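Long-range contacts in amidohydrolase (Staphylococcus aureus, PDB 3NUR), which probably hydrolyses non-peptide amide bonds of a substrate not yet identified, at a TIM-barrel metal centre that holds a calcium ion in this crystal: residues I25-Y31 / I89-G95; R78-N83 / N127-G131; P188-P193 / N248-H253. One frame throughout, in Å; residues are numbered along the deposited sequence.

Contact 1: I25-Y31 / I89-G95; sequences ITFEEHY and IQVLSYG. With CA (calcium ion), chain B.
The metal-bearing edge of the TIM barrel is built from two parallel strands, 24-31 and 87-94, whose backbones pair from I25 with I89 to Y31 with Y94. T26 grips its neighbour both ways: its N-H reaches I89 O at 2.8 Å, and its carbonyl accepts from V91 N. At F27 the first chain turns a corner and the register slips by one residue, a beta bulge. Water 1 bridges the strands here, taking a hydrogen bond from E29 N and lying 2.7 Å from V91 O. Pairing resumes beyond it, with S93 N to E29 O at 3.0 Å, then Y31 N to S93 O and G95 N to Y31 O.

E28 lies within the bulge and H30 just beyond it, both calcium ligands. This Glu-x-His pair stands where many amidohydrolases carry His-x-His on the first barrel strand; H192 and D316 complete the protein ligands. H30 NE2 binds the calcium ion at 2.3 Å, while S93 OG stands 3.0 Å from H30 ND1, a small polar group suited to the other side of the imidazole. E29 is folded back at chi2 (-50°), its CG against Q90 CG, and its carboxylate accepts from the backbone N-H groups of A315 and Y317, which probably offset its burial cost.

Apolar packing lies at both ends. V91 CG2 sits over one face of the F27 ring and also meets I25 CG2 at 3.9 Å, the branched valine touching both with one methyl. Y31 has CG between its backbone N and carbonyl carbon (chi1 77°), which turns the ring back across the second strand. There Y94 presents its ring edge to the Y31 face, centroids 5.1 Å apart and planes at 67°, while Y94 CA lies over that face.

Contact 2: R78-N83 / N127-G131; sequences RIQFMN and NRFVG
R128 and N83 form the polar half of the contact between helix 75-84 and the start of strand 129-131. Both terminal nitrogens of the guanidinium, NH1 and NH2, donate to the single oxygen N83 OD1, each at 2.9 Å. The amide and guanidinium planes are 8° apart, and OD1 lies near the guanidinium plane, at its edge, where both N-H groups can reach it, although each bond is bent. The arginine chain curls through chi2 (-61°) and chi3 (-55°), which sets its end beside N83. NH2 also bonds to V87 O and NE to Q88 O, so the same group ties down the start of strand 87-94.

Van der Waals contacts add to this grip. I79 CD1 rests over one face of the guanidinium, 4.0 Å from R128 NH1, an apolar lid on a flat cation. M82, present as selenomethionine, runs past R128 in the opposite direction, and its CE reaches R128 O at 3.3 Å.

Aromatic packing centres on F129. The selenium of M82 approaches the ring obliquely, in a Met-aromatic contact with SE 3.6 Å from F129 CE1. R78 CD meets that same CE1 at 3.6 Å with the aliphatic part of its chain, and I79 CD1 touches F129 CZ at 4.1 Å. R78 and M82, one helical turn apart, face the strand, while I79 and N83, also one turn apart, stand at the flank and reach over with their ends.

The backbones stay well apart, so long side chains have to span the gap. R78 passes F129 and carries its guanidinium on to H30 O. Apolar contact thus lies toward the buried side, and the bifurcated bond of R128 to N83, charge-assisted, toward solvent.

Contact 3: P188-P193 / N248-H253; sequences PIYLHP and NMIIGH. With CA (calcium ion), chain B.
I189 and I250 lie at the heart of a parallel strand pairing in the TIM barrel, strand 189-192 beside strand 249-251 and close to the centre of the chain. I250 N donates to I189 O at 2.9 Å, and I250 O accepts from L191 N at the same length, with I189 N to N248 O a longer bond at the start. Further on the chains part, and water 4 bridges them, donating to L191 O at 2.7 Å and accepting from G252 N.

Y190 and I250 share the face turned into the barrel. The tyrosine crosses the isoleucine at about a right angle, Y190 CE1 meeting I250 CG2 at 3.5 Å, and the phenol runs on to G252, whose CA lies 3.4 Å from Y190 OH; a residue without a side chain suits that place. The hydroxyl bonds to T289 and, weakly, to the calcium ligand E28.

The other face, with I189, L191, M249 and I251, is apolar. M249, a selenomethionine bent at chi3, sets CE against both I189 CG2 and L191 CB, 3.8 Å from each.

At the C-terminal end H192 gives NE2 to the calcium ion at 2.3 Å. Its ND1 donates to P193 O at 2.7 Å, which fixes the ring's rotation and leaves NE2 for the metal. H253 packs on P193; its ND1 bonds to E256 OE2, and its NE2 donates weakly to metal-bound water 2.

Strand 159-162 continues the sheet beyond Y190 and strand 286-288 beyond I250, while helix 223-237 covers L191 and M249 from outside.

How the contacts relate
From the N terminus, strand 24-31 comes first, and contact 1 closes the loop from it through helix 75-84 to strand 87-94. Contact 2 crosses it: it starts on that helix, inside the first loop, and ends on strand 129-131, which lies next to 87-94 in the same three-stranded sheet. L92 N probably bonds to V130 O there. Contact 3 follows in series, closing a largely helical loop between neighbouring strands of the other, four-stranded sheet. It meets contact 1 at the calcium ion and waters 2 and 3, whereas contact 2 stays about 8 Å from contact 3 at nearest atoms, on the barrel's flank.

Contact 1: I25-Y31 / I89-G95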
loop_
_atom_site.group_PDB
_atom_site.type_symbol
_atom_site.label_atom_id
_atom_site.label_comp_id
_atom_site.label_asym_id
_atom_site.label_seq_id
_atom_site.Cartn_x
_atom_site.Cartn_y
_atom_site.Cartn_z
ATOM N N ILE A 25 -2.017 8.605 -12.223
ATOM C CA ILE A 25 -0.875 8.039 -11.493
ATOM C C ILE A 25 -1.542 6.900 -10.683
ATOM O O ILE A 25 -2.500 7.162 -9.945
ATOM C CB ILE A 25 -0.151 9.049 -10.566
ATOM C CG1 ILE A 25 0.424 10.258 -11.350
ATOM C CG2 ILE A 25 0.979 8.339 -9.774
ATOM C CD1 ILE A 25 0.846 11.480 -10.421
ATOM N N THR A 26 -1.071 5.652 -10.835
ATOM C CA THR A 26 -1.664 4.505 -10.121
ATOM C C THR A 26 -0.682 4.026 -9.025
ATOM O O THR A 26 0.532 3.904 -9.275
ATOM C CB THR A 26 -2.199 3.437 -11.074
ATOM O OG1 THR A 26 -1.160 3.050 -11.959
ATOM C CG2 THR A 26 -3.437 3.898 -11.888
ATOM N N PHE A 27 -1.206 3.784 -7.814
ATOM C CA PHE A 27 -0.375 3.552 -6.632
ATOM C C PHE A 27 -0.133 2.133 -6.116
ATOM O O PHE A 27 0.722 1.949 -5.237
ATOM C CB PHE A 27 -0.848 4.472 -5.506
ATOM C CG PHE A 27 -0.354 5.891 -5.634
ATOM C CD1 PHE A 27 0.756 6.323 -4.911
ATOM C CD2 PHE A 27 -1.009 6.803 -6.460
ATOM C CE1 PHE A 27 1.223 7.636 -5.031
ATOM C CE2 PHE A 27 -0.562 8.128 -6.556
ATOM C CZ PHE A 27 0.547 8.533 -5.838
ATOM N N GLU A 28 -0.901 1.143 -6.598
ATOM C CA GLU A 28 -0.725 -0.227 -6.100
ATOM C C GLU A 28 -0.543 -1.120 -7.294
ATOM O O GLU A 28 -1.484 -1.757 -7.737
ATOM C CB GLU A 28 -1.926 -0.653 -5.219
ATOM C CG GLU A 28 -1.612 -1.868 -4.351
ATOM C CD GLU A 28 -2.842 -2.447 -3.676
ATOM O OE1 GLU A 28 -3.147 -3.633 -3.928
ATOM O OE2 GLU A 28 -3.528 -1.703 -2.935
ATOM N N GLU A 29 0.644 -1.063 -7.900
ATOM C CA GLU A 29 0.937 -1.770 -9.150
ATOM C C GLU A 29 2.164 -2.613 -8.870
ATOM O O GLU A 29 3.163 -2.087 -8.352
ATOM C CB GLU A 29 1.167 -0.715 -10.255
ATOM C CG GLU A 29 0.131 0.431 -10.206
ATOM C CD GLU A 29 -1.346 0.050 -10.131
ATOM O OE1 GLU A 29 -1.771 -0.864 -10.873
ATOM O OE2 GLU A 29 -2.086 0.667 -9.327
ATOM N N HIS A 30 2.064 -3.923 -9.156
ATOM C CA HIS A 30 3.074 -4.876 -8.727
ATOM C C HIS A 30 3.982 -5.468 -9.761
ATOM O O HIS A 30 3.608 -5.646 -10.919
ATOM C CB HIS A 30 2.395 -6.010 -7.939
ATOM C CG HIS A 30 1.563 -5.519 -6.786
ATOM N ND1 HIS A 30 2.149 -4.947 -5.662
ATOM C CD2 HIS A 30 0.218 -5.565 -6.603
ATOM C CE1 HIS A 30 1.150 -4.646 -4.842
ATOM N NE2 HIS A 30 -0.031 -4.993 -5.365
ATOM N N TYR A 31 5.156 -5.874 -9.287
ATOM C CA TYR A 31 6.120 -6.599 -10.095
ATOM C C TYR A 31 6.745 -7.698 -9.239
ATOM O O TYR A 31 6.758 -7.587 -8.021
ATOM C CB TYR A 31 7.225 -5.652 -10.646
ATOM C CG TYR A 31 8.267 -5.276 -9.620
ATOM C CD1 TYR A 31 8.023 -4.268 -8.694
ATOM C CD2 TYR A 31 9.455 -6.002 -9.499
ATOM C CE1 TYR A 31 8.950 -3.953 -7.712
ATOM C CE2 TYR A 31 10.385 -5.705 -8.508
ATOM C CZ TYR A 31 10.120 -4.683 -7.610
ATOM O OH TYR A 31 11.008 -4.368 -6.621
ATOM N N ILE A 89 1.538 7.025 -15.120
ATOM C CA ILE A 89 2.545 6.447 -14.236
ATOM C C ILE A 89 2.015 5.312 -13.390
ATOM O O ILE A 89 0.942 5.438 -12.782
ATOM C CB ILE A 89 3.135 7.563 -13.309
ATOM C CG1 ILE A 89 3.849 8.678 -14.111
ATOM C CG2 ILE A 89 4.011 7.001 -12.171
ATOM C CD1 ILE A 89 4.187 9.889 -13.303
ATOM N N GLN A 90 2.826 4.236 -13.271
ATOM C CA GLN A 90 2.572 3.201 -12.298
ATOM C C GLN A 90 3.653 3.391 -11.226
ATOM O O GLN A 90 4.841 3.538 -11.557
ATOM C CB GLN A 90 2.677 1.781 -12.880
ATOM C CG GLN A 90 1.410 1.322 -13.562
ATOM C CD GLN A 90 1.428 -0.158 -13.908
ATOM O OE1 GLN A 90 0.405 -0.752 -14.300
ATOM N NE2 GLN A 90 2.560 -0.811 -13.715
ATOM N N VAL A 91 3.240 3.378 -9.965
ATOM C CA VAL A 91 4.153 3.412 -8.808
ATOM C C VAL A 91 4.352 1.919 -8.514
ATOM O O VAL A 91 3.386 1.206 -8.189
ATOM C CB VAL A 91 3.606 4.206 -7.590
ATOM C CG1 VAL A 91 4.632 4.225 -6.470
ATOM C CG2 VAL A 91 3.218 5.636 -7.973
ATOM N N LEU A 92 5.576 1.415 -8.750
ATOM C CA LEU A 92 5.835 -0.020 -8.689
ATOM C C LEU A 92 6.320 -0.532 -7.322
ATOM O O LEU A 92 7.193 0.080 -6.702
ATOM C CB LEU A 92 6.837 -0.429 -9.804
ATOM C CG LEU A 92 6.382 -0.276 -11.269
ATOM C CD1 LEU A 92 7.509 -0.667 -12.242
ATOM C CD2 LEU A 92 5.185 -1.133 -11.558
ATOM N N SER A 93 5.737 -1.665 -6.875
ATOM C CA SER A 93 6.070 -2.333 -5.611
ATOM C C SER A 93 6.135 -3.844 -5.804
ATOM O O SER A 93 5.481 -4.345 -6.704
ATOM C CB SER A 93 5.007 -2.024 -4.574
ATOM O OG SER A 93 3.731 -2.451 -5.030
ATOM N N TYR A 94 6.911 -4.577 -4.972
ATOM C CA TYR A 94 7.006 -6.031 -5.098
ATOM C C TYR A 94 5.658 -6.699 -4.797
ATOM O O TYR A 94 4.965 -6.288 -3.865
ATOM C CB TYR A 94 8.122 -6.610 -4.210
ATOM C CG TYR A 94 8.739 -7.851 -4.813
ATOM C CD1 TYR A 94 9.927 -7.782 -5.537
ATOM C CD2 TYR A 94 8.121 -9.096 -4.683
ATOM C CE1 TYR A 94 10.474 -8.919 -6.144
ATOM C CE2 TYR A 94 8.669 -10.240 -5.260
ATOM C CZ TYR A 94 9.840 -10.144 -6.001
ATOM O OH TYR A 94 10.378 -11.272 -6.566
ATOM N N GLY A 95 5.293 -7.678 -5.614
ATOM C CA GLY A 95 4.040 -8.418 -5.509
ATOM C C GLY A 95 4.125 -9.668 -4.656
ATOM O O GLY A 95 4.772 -9.671 -3.604
HETATM CA CA CA B . -2.087 -5.457 -4.344
HETATM O O HOH W 1 2.746 0.048 -5.870
HETATM O O HOH W 2 -3.997 -6.271 -3.676
HETATM O O HOH W 3 -1.524 -7.643 -4.356
#

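Contact 2: R78-N83 / N127-G131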
loop_
_atom_site.group_PDB
_atom_site.type_symbol
_atom_site.label_atom_id
_atom_site.label_comp_id
_atom_site.label_asym_id
_atom_site.label_seq_id
_atom_site.Cartn_x
_atom_site.Cartn_y
_atom_site.Cartn_z
ATOM N N ARG A 78 2.411 -4.762 -19.654
ATOM C CA ARG A 78 2.238 -3.659 -18.688
ATOM C C ARG A 78 1.910 -2.333 -19.416
ATOM O O ARG A 78 0.942 -1.644 -19.070
ATOM C CB ARG A 78 3.500 -3.540 -17.826
ATOM C CG ARG A 78 3.355 -2.603 -16.625
ATOM C CD ARG A 78 4.594 -2.618 -15.736
ATOM N NE ARG A 78 4.839 -3.949 -15.158
ATOM C CZ ARG A 78 4.360 -4.387 -13.992
ATOM N NH1 ARG A 78 3.552 -3.616 -13.259
ATOM N NH2 ARG A 78 4.659 -5.608 -13.562
ATOM N N ILE A 79 2.702 -1.997 -20.448
ATOM C CA ILE A 79 2.506 -0.761 -21.224
ATOM C C ILE A 79 1.191 -0.755 -21.971
ATOM O O ILE A 79 0.556 0.302 -22.066
ATOM C CB ILE A 79 3.714 -0.500 -22.178
ATOM C CG1 ILE A 79 4.960 -0.049 -21.389
ATOM C CG2 ILE A 79 3.367 0.500 -23.307
ATOM C CD1 ILE A 79 4.868 1.327 -20.552
ATOM N N GLN A 80 0.789 -1.918 -22.529
ATOM C CA GLN A 80 -0.487 -2.054 -23.246
ATOM C C GLN A 80 -1.624 -1.683 -22.289
ATOM O O GLN A 80 -2.486 -0.868 -22.651
ATOM C CB GLN A 80 -0.684 -3.498 -23.747
ATOM C CG GLN A 80 -1.978 -3.665 -24.546
ATOM C CD GLN A 80 -2.152 -5.062 -25.065
ATOM O OE1 GLN A 80 -3.016 -5.808 -24.598
ATOM N NE2 GLN A 80 -1.341 -5.447 -26.053
ATOM N N PHE A 81 -1.588 -2.242 -21.050
ATOM C CA PHE A 81 -2.620 -1.967 -20.061
ATOM C C PHE A 81 -2.651 -0.484 -19.711
ATOM O O PHE A 81 -3.714 0.122 -19.743
ATOM C CB PHE A 81 -2.446 -2.835 -18.791
ATOM C CG PHE A 81 -3.399 -2.445 -17.670
ATOM C CD1 PHE A 81 -4.700 -2.942 -17.636
ATOM C CD2 PHE A 81 -3.003 -1.557 -16.673
ATOM C CE1 PHE A 81 -5.588 -2.557 -16.621
ATOM C CE2 PHE A 81 -3.888 -1.174 -15.660
ATOM C CZ PHE A 81 -5.175 -1.679 -15.641
HETATM N N MSE A 82 -1.489 0.107 -19.384
HETATM C CA MSE A 82 -1.410 1.511 -18.999
HETATM C C MSE A 82 -1.909 2.443 -20.100
HETATM O O MSE A 82 -2.735 3.321 -19.818
HETATM C CB MSE A 82 0.014 1.877 -18.614
HETATM C CG MSE A 82 0.475 1.161 -17.344
HETATM SE SE MSE A 82 2.394 1.273 -17.179
HETATM C CE MSE A 82 2.600 3.189 -16.927
ATOM N N ASN A 83 -1.449 2.219 -21.364
ATOM C CA ASN A 83 -1.863 3.053 -22.491
ATOM C C ASN A 83 -3.344 2.977 -22.771
ATOM O O ASN A 83 -3.969 4.012 -22.970
ATOM C CB ASN A 83 -1.058 2.731 -23.748
ATOM C CG ASN A 83 0.380 3.210 -23.679
ATOM O OD1 ASN A 83 0.856 3.764 -22.675
ATOM N ND2 ASN A 83 1.132 2.959 -24.727
ATOM N N ASN A 127 9.710 8.144 -17.532
ATOM C CA ASN A 127 8.492 8.945 -17.610
ATOM C C ASN A 127 7.239 8.138 -17.265
ATOM O O ASN A 127 6.190 8.735 -17.039
ATOM C CB ASN A 127 8.351 9.569 -18.999
ATOM C CG ASN A 127 9.480 10.515 -19.334
ATOM O OD1 ASN A 127 10.285 10.258 -20.231
ATOM N ND2 ASN A 127 9.597 11.607 -18.589
ATOM N N ARG A 128 7.348 6.803 -17.185
ATOM C CA ARG A 128 6.164 5.965 -16.952
ATOM C C ARG A 128 6.118 5.267 -15.613
ATOM O O ARG A 128 5.095 4.673 -15.270
ATOM C CB ARG A 128 6.018 4.913 -18.078
ATOM C CG ARG A 128 6.040 5.456 -19.517
ATOM C CD ARG A 128 4.912 6.455 -19.854
ATOM N NE ARG A 128 3.558 5.937 -19.596
ATOM C CZ ARG A 128 2.856 5.188 -20.443
ATOM N NH1 ARG A 128 3.370 4.846 -21.626
ATOM N NH2 ARG A 128 1.633 4.782 -20.122
ATOM N N PHE A 129 7.234 5.281 -14.890
ATOM C CA PHE A 129 7.328 4.561 -13.624
ATOM C C PHE A 129 8.019 5.332 -12.534
ATOM O O PHE A 129 8.921 6.136 -12.785
ATOM C CB PHE A 129 8.028 3.206 -13.827
ATOM C CG PHE A 129 7.364 2.312 -14.845
ATOM C CD1 PHE A 129 6.167 1.655 -14.548
ATOM C CD2 PHE A 129 7.905 2.159 -16.115
ATOM C CE1 PHE A 129 5.542 0.854 -15.501
ATOM C CE2 PHE A 129 7.287 1.341 -17.064
ATOM C CZ PHE A 129 6.114 0.683 -16.747
ATOM N N VAL A 130 7.578 5.074 -11.312
ATOM C CA VAL A 130 8.146 5.605 -10.078
ATOM C C VAL A 130 8.296 4.357 -9.170
ATOM O O VAL A 130 7.454 3.450 -9.220
ATOM C CB VAL A 130 7.244 6.711 -9.468
ATOM C CG1 VAL A 130 7.629 7.019 -8.030
ATOM C CG2 VAL A 130 7.316 7.991 -10.307
ATOM N N GLY A 131 9.359 4.304 -8.374
ATOM C CA GLY A 131 9.546 3.130 -7.529
ATOM C C GLY A 131 9.218 3.314 -6.067
ATOM O O GLY A 131 9.440 4.387 -5.495
#

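Contact 3: P188-P193 / N248-H253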
loop_
_atom_site.group_PDB
_atom_site.type_symbol
_atom_site.label_atom_id
_atom_site.label_comp_id
_atom_site.label_asym_id
_atom_site.label_seq_id
_atom_site.Cartn_x
_atom_site.Cartn_y
_atom_site.Cartn_z
ATOM N N PRO A 188 5.876 8.574 1.668
ATOM C CA PRO A 188 4.863 7.759 2.359
ATOM C C PRO A 188 5.229 6.264 2.428
ATOM O O PRO A 188 6.127 5.776 1.732
ATOM C CB PRO A 188 3.623 7.962 1.483
ATOM C CG PRO A 188 4.182 8.076 0.087
ATOM C CD PRO A 188 5.508 8.794 0.245
ATOM N N ILE A 189 4.488 5.531 3.266
ATOM C CA ILE A 189 4.594 4.073 3.376
ATOM C C ILE A 189 3.210 3.520 2.995
ATOM O O ILE A 189 2.212 3.890 3.603
ATOM C CB ILE A 189 5.007 3.583 4.800
ATOM C CG1 ILE A 189 6.439 4.035 5.202
ATOM C CG2 ILE A 189 4.855 2.071 4.911
ATOM C CD1 ILE A 189 6.735 3.855 6.674
ATOM N N TYR A 190 3.157 2.634 2.012
ATOM C CA TYR A 190 1.923 1.958 1.605
ATOM C C TYR A 190 1.886 0.659 2.427
ATOM O O TYR A 190 2.828 -0.132 2.347
ATOM C CB TYR A 190 1.960 1.622 0.085
ATOM C CG TYR A 190 0.600 1.397 -0.560
ATOM C CD1 TYR A 190 0.183 2.173 -1.637
ATOM C CD2 TYR A 190 -0.245 0.376 -0.127
ATOM C CE1 TYR A 190 -1.060 1.979 -2.236
ATOM C CE2 TYR A 190 -1.486 0.153 -0.737
ATOM C CZ TYR A 190 -1.886 0.958 -1.793
ATOM O OH TYR A 190 -3.126 0.799 -2.366
ATOM N N LEU A 191 0.833 0.458 3.252
ATOM C CA LEU A 191 0.686 -0.755 4.091
ATOM C C LEU A 191 -0.310 -1.663 3.367
ATOM O O LEU A 191 -1.479 -1.310 3.226
ATOM C CB LEU A 191 0.177 -0.381 5.491
ATOM C CG LEU A 191 0.211 -1.478 6.568
ATOM C CD1 LEU A 191 1.667 -1.890 6.906
ATOM C CD2 LEU A 191 -0.488 -0.984 7.838
ATOM N N HIS A 192 0.180 -2.798 2.864
ATOM C CA HIS A 192 -0.551 -3.740 2.007
ATOM C C HIS A 192 -0.843 -5.066 2.736
ATOM O O HIS A 192 -0.028 -5.501 3.545
ATOM C CB HIS A 192 0.334 -4.007 0.766
ATOM C CG HIS A 192 -0.282 -4.819 -0.341
ATOM N ND1 HIS A 192 -0.462 -6.175 -0.222
ATOM C CD2 HIS A 192 -0.700 -4.431 -1.566
ATOM C CE1 HIS A 192 -1.041 -6.563 -1.349
ATOM N NE2 HIS A 192 -1.191 -5.552 -2.189
ATOM N N PRO A 193 -1.934 -5.777 2.383
ATOM C CA PRO A 193 -2.206 -7.059 3.052
ATOM C C PRO A 193 -1.239 -8.187 2.659
ATOM O O PRO A 193 -0.538 -8.118 1.647
ATOM C CB PRO A 193 -3.630 -7.391 2.609
ATOM C CG PRO A 193 -3.814 -6.665 1.306
ATOM C CD PRO A 193 -3.063 -5.377 1.504
ATOM N N ASN A 248 2.901 10.358 6.204
ATOM C CA ASN A 248 1.680 9.898 5.553
ATOM C C ASN A 248 1.787 8.428 5.214
ATOM O O ASN A 248 2.835 7.945 4.778
ATOM C CB ASN A 248 1.338 10.657 4.269
ATOM C CG ASN A 248 1.057 12.101 4.500
ATOM O OD1 ASN A 248 0.129 12.471 5.226
ATOM N ND2 ASN A 248 1.893 12.936 3.919
HETATM N N MSE A 249 0.701 7.721 5.401
HETATM C CA MSE A 249 0.626 6.339 4.986
HETATM C C MSE A 249 -0.454 6.153 3.959
HETATM O O MSE A 249 -1.328 7.016 3.849
HETATM C CB MSE A 249 0.526 5.420 6.190
HETATM C CG MSE A 249 1.926 5.372 6.837
HETATM SE SE MSE A 249 1.983 4.291 8.233
HETATM C CE MSE A 249 1.892 2.588 7.218
ATOM N N ILE A 250 -0.350 5.095 3.139
ATOM C CA ILE A 250 -1.352 4.791 2.118
ATOM C C ILE A 250 -1.905 3.381 2.384
ATOM O O ILE A 250 -1.154 2.468 2.720
ATOM C CB ILE A 250 -0.795 4.896 0.667
ATOM C CG1 ILE A 250 0.071 6.180 0.462
ATOM C CG2 ILE A 250 -1.956 4.844 -0.343
ATOM C CD1 ILE A 250 0.965 6.139 -0.797
ATOM N N ILE A 251 -3.224 3.223 2.255
ATOM C CA ILE A 251 -3.897 1.933 2.380
ATOM C C ILE A 251 -4.850 1.764 1.216
ATOM O O ILE A 251 -5.475 2.728 0.787
ATOM C CB ILE A 251 -4.589 1.702 3.735
ATOM C CG1 ILE A 251 -5.586 2.850 4.084
ATOM C CG2 ILE A 251 -3.529 1.414 4.852
ATOM C CD1 ILE A 251 -6.345 2.650 5.461
ATOM N N GLY A 252 -4.939 0.541 0.721
ATOM C CA GLY A 252 -5.777 0.188 -0.409
ATOM C C GLY A 252 -7.117 -0.375 -0.016
ATOM O O GLY A 252 -7.568 -0.202 1.119
ATOM N N HIS A 253 -7.778 -1.035 -0.978
ATOM C CA HIS A 253 -9.083 -1.678 -0.809
ATOM C C HIS A 253 -10.076 -0.803 -0.064
ATOM O O HIS A 253 -10.809 -1.275 0.837
ATOM C CB HIS A 253 -8.902 -3.084 -0.203
ATOM C CG HIS A 253 -7.836 -3.848 -0.932
ATOM N ND1 HIS A 253 -6.512 -3.835 -0.505
ATOM C CD2 HIS A 253 -7.912 -4.514 -2.105
ATOM C CE1 HIS A 253 -5.835 -4.500 -1.432
ATOM N NE2 HIS A 253 -6.638 -4.948 -2.397
HETATM CA CA CA B . -2.087 -5.457 -4.344
HETATM O O HOH W 4 -3.559 -1.681 1.542
HETATM O O HOH W 2 -3.997 -6.271 -3.676
HETATM O O HOH W 3 -1.524 -7.643 -4.356
#